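Local coordinates for protein probable zinc protease PqqL (PDB 6OFS) that probably acts in the periplasm as a zinc-dependent metalloendopeptidase of the M16 family, binding one zinc ion per subunit, at residues Leu518-Val523 and Ile677-Val682; Leu581-Arg586 and Gln595-Arg600. All coordinates share one frame; numbering follows the deposited sequence.

How the interactions relate
Both interactions are buried, and strand 517-524 connects them: it pairs with 677-682 in interaction 1 and on its other edge with strand 579-586, which carries interaction 2. The link is direct, since Ala522 O lies 2.8 Å from Leu581 N and Ile520 N lies 2.8 Å from Val583 O, both probable hydrogen bonds. The chemistry follows position. Interaction 1, within the sheet, rests on six backbone hydrogen bonds, with apolar side chains added on its faces. Interaction 2, between sheet and helix, has apolar contacts alone, made on the face that also bears Ala522. Interaction 1 joins segments far apart in sequence; interaction 2 joins near neighbours.

Interaction 1. Residues Leu518-Val523 and Ile677-Val682; sequences LQIIAV and ITFVIV
Gln519 and Val682, Ile521 and Val680, and Val523 and Thr678 are the hydrogen-bonded pairs of this antiparallel ladder, each closed by two N-H to O bonds. Val680 N lies 2.8 Å from Ile521 O, and the other five bonds are of much the same length. Their geometry varies: both bonds of the Gln519 pair lie in the carbonyl plane, whereas Val680 N stands 35° off the plane of the Ile521 carbonyl.

The side chain of Ile681 can be followed outward along its non-hydrogen-bonded partner, Ile520. Its CB lies 4.2 Å from Gln519 O. The CG2 branch, anti to the backbone N, turns to Leu518, whose CD1 is 3.8 Å from it. The CG1 branch lies alongside Ile520, with Ile681 CG1 4.0 Å from Ile520 CG2. At the tip, Ile681 CD1 turns away from Ile520, whose CG2 is 4.8 Å off, while Val506 and Leu508 of the next strand pack on the same side chain.

Strand 677-682 thus sits between 505-509, to which it is parallel, and 517-524. The strand order matches that around 199-205 in the zinc-binding half, apart from one added edge strand, as expected for the duplicated alpha/beta domains of M16 peptidases.

Further along, Ala522 CB approaches the Phe679 ring obliquely, 3.8 Å from CE1, and Ile520 CG2 reaches the edge of that ring. Ile677 CG2 lies 3.6 Å above one ring face, offset toward the rim. Val523 and Ile521 point to the other side of the sheet, against helix 848-862. At the Val523-Thr678 end of the ladder a water donates to Val523 O and hydrogen-bonds Thr678 OG1, 2.9 Å away.

Interaction 2. Residues Leu581-Arg586 and Gln595-Arg600; sequences LSVSAR and QLINQR
Leu581, whose CB already faces the helix, extends CG opposite its backbone N (chi1 175°), while Ile597, whose CB does not itself face the strand, folds its tip back with chi2 at -72°. The contact lies within a beta-alpha unit, in which helix 591-602 follows strand 579-586 and packs on a face of the sheet. The short segments run at 154° to each other, with axes 8.9 Å apart at closest approach, a spacing that leaves room for interleaved side chains between them.

The side chains of Leu581 and Ile597 overlap lengthwise, pointing opposite ways, which brings Ile597 CD1 to 3.7 Å from Leu581 CG. Two residues along the strand, Val583 meets the other part of the same branch, its CB 3.7 Å from Ile597 CG1. Ile597 thus rests on both strand residues, CD1 on Leu581 and CG1 on Val583, which project from the same face.

One helical turn on, the aliphatic part of Arg600 crosses Leu581, with Arg600 CG 3.7 Å from Leu581 CD2. Its charged end turns to other partners: NE hydrogen-bonds Ser547 OG, and NH2 forms a salt bridge with Asp667. With an alanine here in place of Leu581, CG and both methyls would be gone, and Ile597 CD1 and Arg600 CG would probably lose much of their apolar cover from the strand.

Met570 of the neighbouring edge strand touches Val583, Leu596 and Arg600, extending the same apolar layer. Leu596 meets the strand more loosely, its CG 4.4 Å from Val583 CG2.

Interaction 1. Residues Leu518-Val523 and Ile677-Val682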
loop_
_atom_site.group_PDB
_atom_site.type_symbol
_atom_site.label_atom_id
_atom_site.label_comp_id
_atom_site.label_asym_id
_atom_site.label_seq_id
_atom_site.Cartn_x
_atom_site.Cartn_y
_atom_site.Cartn_z
ATOM N N LEU A 518 -11.015 -24.413 17.463
ATOM C CA LEU A 518 -9.670 -24.310 18.021
ATOM C C LEU A 518 -9.332 -22.848 18.261
ATOM O O LEU A 518 -9.664 -22.003 17.443
ATOM C CB LEU A 518 -8.639 -24.953 17.069
ATOM C CG LEU A 518 -7.176 -25.000 17.532
ATOM C CD1 LEU A 518 -6.956 -26.054 18.606
ATOM C CD2 LEU A 518 -6.251 -25.256 16.373
ATOM N N GLN A 519 -8.699 -22.555 19.389
ATOM C CA GLN A 519 -8.276 -21.200 19.708
ATOM C C GLN A 519 -6.783 -21.158 20.011
ATOM O O GLN A 519 -6.279 -21.953 20.808
ATOM C CB GLN A 519 -9.077 -20.617 20.882
ATOM C CG GLN A 519 -8.929 -19.101 21.034
ATOM C CD GLN A 519 -9.835 -18.319 20.114
ATOM O OE1 GLN A 519 -11.048 -18.551 20.034
ATOM N NE2 GLN A 519 -9.267 -17.355 19.413
ATOM N N ILE A 520 -6.080 -20.233 19.336
ATOM C CA ILE A 520 -4.673 -19.961 19.565
ATOM C C ILE A 520 -4.590 -18.512 20.012
ATOM O O ILE A 520 -5.043 -17.625 19.286
ATOM C CB ILE A 520 -3.745 -20.259 18.355
ATOM C CG1 ILE A 520 -3.943 -21.704 17.820
ATOM C CG2 ILE A 520 -2.258 -19.985 18.725
ATOM C CD1 ILE A 520 -3.344 -21.990 16.412
ATOM N N ILE A 521 -4.064 -18.279 21.226
ATOM C CA ILE A 521 -3.824 -16.928 21.717
ATOM C C ILE A 521 -2.346 -16.736 21.978
ATOM O O ILE A 521 -1.800 -17.311 22.923
ATOM C CB ILE A 521 -4.692 -16.421 22.893
ATOM C CG1 ILE A 521 -6.185 -16.761 22.695
ATOM C CG2 ILE A 521 -4.478 -14.905 23.082
ATOM C CD1 ILE A 521 -7.072 -16.433 23.879
ATOM N N ALA A 522 -1.697 -15.919 21.136
ATOM C CA ALA A 522 -0.293 -15.552 21.302
ATOM C C ALA A 522 -0.317 -14.391 22.298
ATOM O O ALA A 522 -1.043 -13.410 22.113
ATOM C CB ALA A 522 0.317 -15.131 19.972
ATOM N N VAL A 523 0.369 -14.595 23.426
ATOM C CA VAL A 523 0.436 -13.656 24.545
ATOM C C VAL A 523 1.860 -13.183 24.626
ATOM O O VAL A 523 2.757 -13.983 24.872
ATOM C CB VAL A 523 -0.021 -14.304 25.891
ATOM C CG1 VAL A 523 -0.023 -13.285 27.033
ATOM C CG2 VAL A 523 -1.385 -14.989 25.762
ATOM N N ILE A 677 7.004 -14.665 24.196
ATOM C CA ILE A 677 5.690 -15.133 23.778
ATOM C C ILE A 677 5.282 -16.438 24.429
ATOM O O ILE A 677 6.074 -17.375 24.517
ATOM C CB ILE A 677 5.554 -15.207 22.224
ATOM C CG1 ILE A 677 6.120 -13.932 21.530
ATOM C CG2 ILE A 677 4.099 -15.497 21.790
ATOM C CD1 ILE A 677 6.461 -14.077 20.009
ATOM N N THR A 678 4.008 -16.492 24.841
ATOM C CA THR A 678 3.319 -17.670 25.368
ATOM C C THR A 678 2.081 -17.915 24.478
ATOM O O THR A 678 1.177 -17.080 24.426
ATOM C CB THR A 678 3.015 -17.535 26.866
ATOM O OG1 THR A 678 4.162 -16.997 27.533
ATOM C CG2 THR A 678 2.664 -18.854 27.485
ATOM N N PHE A 679 2.084 -19.026 23.731
ATOM C CA PHE A 679 0.973 -19.413 22.857
ATOM C C PHE A 679 0.028 -20.296 23.638
ATOM O O PHE A 679 0.432 -21.364 24.085
ATOM C CB PHE A 679 1.475 -20.183 21.623
ATOM C CG PHE A 679 2.361 -19.384 20.706
ATOM C CD1 PHE A 679 1.820 -18.639 19.668
ATOM C CD2 PHE A 679 3.743 -19.384 20.873
ATOM C CE1 PHE A 679 2.641 -17.906 18.812
ATOM C CE2 PHE A 679 4.567 -18.652 20.016
ATOM C CZ PHE A 679 4.010 -17.916 18.989
ATOM N N VAL A 680 -1.224 -19.858 23.803
ATOM C CA VAL A 680 -2.266 -20.632 24.490
ATOM C C VAL A 680 -3.142 -21.328 23.423
ATOM O O VAL A 680 -3.862 -20.663 22.693
ATOM C CB VAL A 680 -3.077 -19.774 25.507
ATOM C CG1 VAL A 680 -4.255 -20.560 26.078
ATOM C CG2 VAL A 680 -2.178 -19.253 26.629
ATOM N N ILE A 681 -3.023 -22.655 23.305
ATOM C CA ILE A 681 -3.778 -23.441 22.326
ATOM C C ILE A 681 -4.858 -24.268 23.042
ATOM O O ILE A 681 -4.536 -25.126 23.867
ATOM C CB ILE A 681 -2.853 -24.270 21.377
ATOM C CG1 ILE A 681 -1.743 -23.383 20.742
ATOM C CG2 ILE A 681 -3.669 -25.012 20.292
ATOM C CD1 ILE A 681 -0.535 -24.129 20.281
ATOM N N VAL A 682 -6.139 -23.943 22.779
ATOM C CA VAL A 682 -7.295 -24.584 23.417
ATOM C C VAL A 682 -8.216 -25.239 22.376
ATOM O O VAL A 682 -8.693 -24.564 21.458
ATOM C CB VAL A 682 -8.043 -23.619 24.381
ATOM C CG1 VAL A 682 -9.278 -24.279 24.989
ATOM C CG2 VAL A 682 -7.115 -23.123 25.487
HETATM O O HOH W 1 4.598 -14.159 27.581
#

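Interaction 2. Residues Leu581-Arg586 and Gln595-Arg600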
loop_
_atom_site.group_PDB
_atom_site.type_symbol
_atom_site.label_atom_id
_atom_site.label_comp_id
_atom_site.label_asym_id
_atom_site.label_seq_id
_atom_site.Cartn_x
_atom_site.Cartn_y
_atom_site.Cartn_z
ATOM N N LEU A 581 -2.884 -11.855 20.696
ATOM C CA LEU A 581 -3.173 -12.103 19.306
ATOM C C LEU A 581 -4.003 -13.352 19.294
ATOM O O LEU A 581 -3.492 -14.434 19.583
ATOM C CB LEU A 581 -1.889 -12.220 18.471
ATOM C CG LEU A 581 -2.033 -12.609 16.986
ATOM C CD1 LEU A 581 -2.906 -11.621 16.209
ATOM C CD2 LEU A 581 -0.663 -12.763 16.326
ATOM N N SER A 582 -5.317 -13.180 19.058
ATOM C CA SER A 582 -6.283 -14.273 19.057
ATOM C C SER A 582 -6.650 -14.736 17.668
ATOM O O SER A 582 -7.076 -13.938 16.838
ATOM C CB SER A 582 -7.537 -13.898 19.838
ATOM O OG SER A 582 -7.350 -14.073 21.230
ATOM N N VAL A 583 -6.515 -16.047 17.438
ATOM C CA VAL A 583 -6.847 -16.703 16.179
ATOM C C VAL A 583 -7.710 -17.951 16.456
ATOM O O VAL A 583 -7.333 -18.780 17.290
ATOM C CB VAL A 583 -5.572 -16.983 15.339
ATOM C CG1 VAL A 583 -5.798 -18.070 14.293
ATOM C CG2 VAL A 583 -5.058 -15.701 14.684
ATOM N N SER A 584 -8.883 -18.045 15.783
ATOM C CA SER A 584 -9.833 -19.160 15.888
ATOM C C SER A 584 -9.820 -19.981 14.601
ATOM O O SER A 584 -9.562 -19.429 13.533
ATOM C CB SER A 584 -11.245 -18.649 16.169
ATOM O OG SER A 584 -11.992 -18.415 14.983
ATOM N N ALA A 585 -10.113 -21.287 14.694
ATOM C CA ALA A 585 -10.141 -22.203 13.547
ATOM C C ALA A 585 -10.977 -23.458 13.851
ATOM O O ALA A 585 -11.653 -23.521 14.879
ATOM C CB ALA A 585 -8.713 -22.598 13.161
ATOM N N ARG A 586 -10.931 -24.445 12.947
ATOM C CA ARG A 586 -11.626 -25.719 13.088
ATOM C C ARG A 586 -10.615 -26.803 13.438
ATOM O O ARG A 586 -9.491 -26.761 12.947
ATOM C CB ARG A 586 -12.375 -26.080 11.787
ATOM C CG ARG A 586 -13.406 -25.044 11.332
ATOM C CD ARG A 586 -14.732 -25.163 12.062
ATOM N NE ARG A 586 -15.646 -24.074 11.711
ATOM C CZ ARG A 586 -16.505 -24.107 10.696
ATOM N NH1 ARG A 586 -16.581 -25.178 9.913
ATOM N NH2 ARG A 586 -17.292 -23.068 10.453
ATOM N N GLN A 595 -0.952 -20.925 10.487
ATOM C CA GLN A 595 -0.386 -20.133 9.384
ATOM C C GLN A 595 -0.649 -18.651 9.595
ATOM O O GLN A 595 0.231 -17.841 9.330
ATOM C CB GLN A 595 -0.985 -20.532 8.017
ATOM C CG GLN A 595 -0.633 -21.932 7.550
ATOM C CD GLN A 595 -1.336 -22.353 6.293
ATOM O OE1 GLN A 595 -2.460 -21.946 5.997
ATOM N NE2 GLN A 595 -0.682 -23.200 5.525
ATOM N N LEU A 596 -1.858 -18.300 10.054
ATOM C CA LEU A 596 -2.242 -16.910 10.256
ATOM C C LEU A 596 -1.542 -16.297 11.447
ATOM O O LEU A 596 -1.089 -15.168 11.322
ATOM C CB LEU A 596 -3.774 -16.731 10.303
ATOM C CG LEU A 596 -4.315 -15.289 10.332
ATOM C CD1 LEU A 596 -3.740 -14.424 9.227
ATOM C CD2 LEU A 596 -5.814 -15.275 10.315
ATOM N N ILE A 597 -1.387 -17.042 12.557
ATOM C CA ILE A 597 -0.638 -16.589 13.746
ATOM C C ILE A 597 0.809 -16.243 13.338
ATOM O O ILE A 597 1.301 -15.154 13.657
ATOM C CB ILE A 597 -0.690 -17.669 14.878
ATOM C CG1 ILE A 597 -1.916 -17.479 15.798
ATOM C CG2 ILE A 597 0.609 -17.754 15.685
ATOM C CD1 ILE A 597 -1.889 -16.268 16.760
ATOM N N ASN A 598 1.454 -17.168 12.591
ATOM C CA ASN A 598 2.817 -17.052 12.104
ATOM C C ASN A 598 2.977 -15.865 11.187
ATOM O O ASN A 598 3.893 -15.081 11.369
ATOM C CB ASN A 598 3.226 -18.336 11.374
ATOM C CG ASN A 598 4.628 -18.304 10.800
ATOM O OD1 ASN A 598 4.911 -17.636 9.801
ATOM N ND2 ASN A 598 5.535 -19.032 11.414
ATOM N N GLN A 599 2.111 -15.758 10.180
ATOM C CA GLN A 599 2.206 -14.704 9.176
ATOM C C GLN A 599 1.879 -13.336 9.745
ATOM O O GLN A 599 2.427 -12.349 9.256
ATOM C CB GLN A 599 1.373 -15.037 7.925
ATOM C CG GLN A 599 1.914 -16.206 7.082
ATOM C CD GLN A 599 3.061 -15.873 6.147
ATOM O OE1 GLN A 599 3.399 -14.717 5.886
ATOM N NE2 GLN A 599 3.676 -16.898 5.594
ATOM N N ARG A 600 1.037 -13.266 10.802
ATOM C CA ARG A 600 0.731 -11.982 11.429
ATOM C C ARG A 600 1.936 -11.457 12.209
ATOM O O ARG A 600 2.102 -10.247 12.334
ATOM C CB ARG A 600 -0.536 -12.077 12.288
ATOM C CG ARG A 600 -0.885 -10.851 13.152
ATOM C CD ARG A 600 -1.335 -9.621 12.366
ATOM N NE ARG A 600 -1.509 -8.454 13.237
ATOM C CZ ARG A 600 -0.516 -7.736 13.764
ATOM N NH1 ARG A 600 0.751 -8.061 13.523
ATOM N NH2 ARG A 600 -0.778 -6.691 14.531
#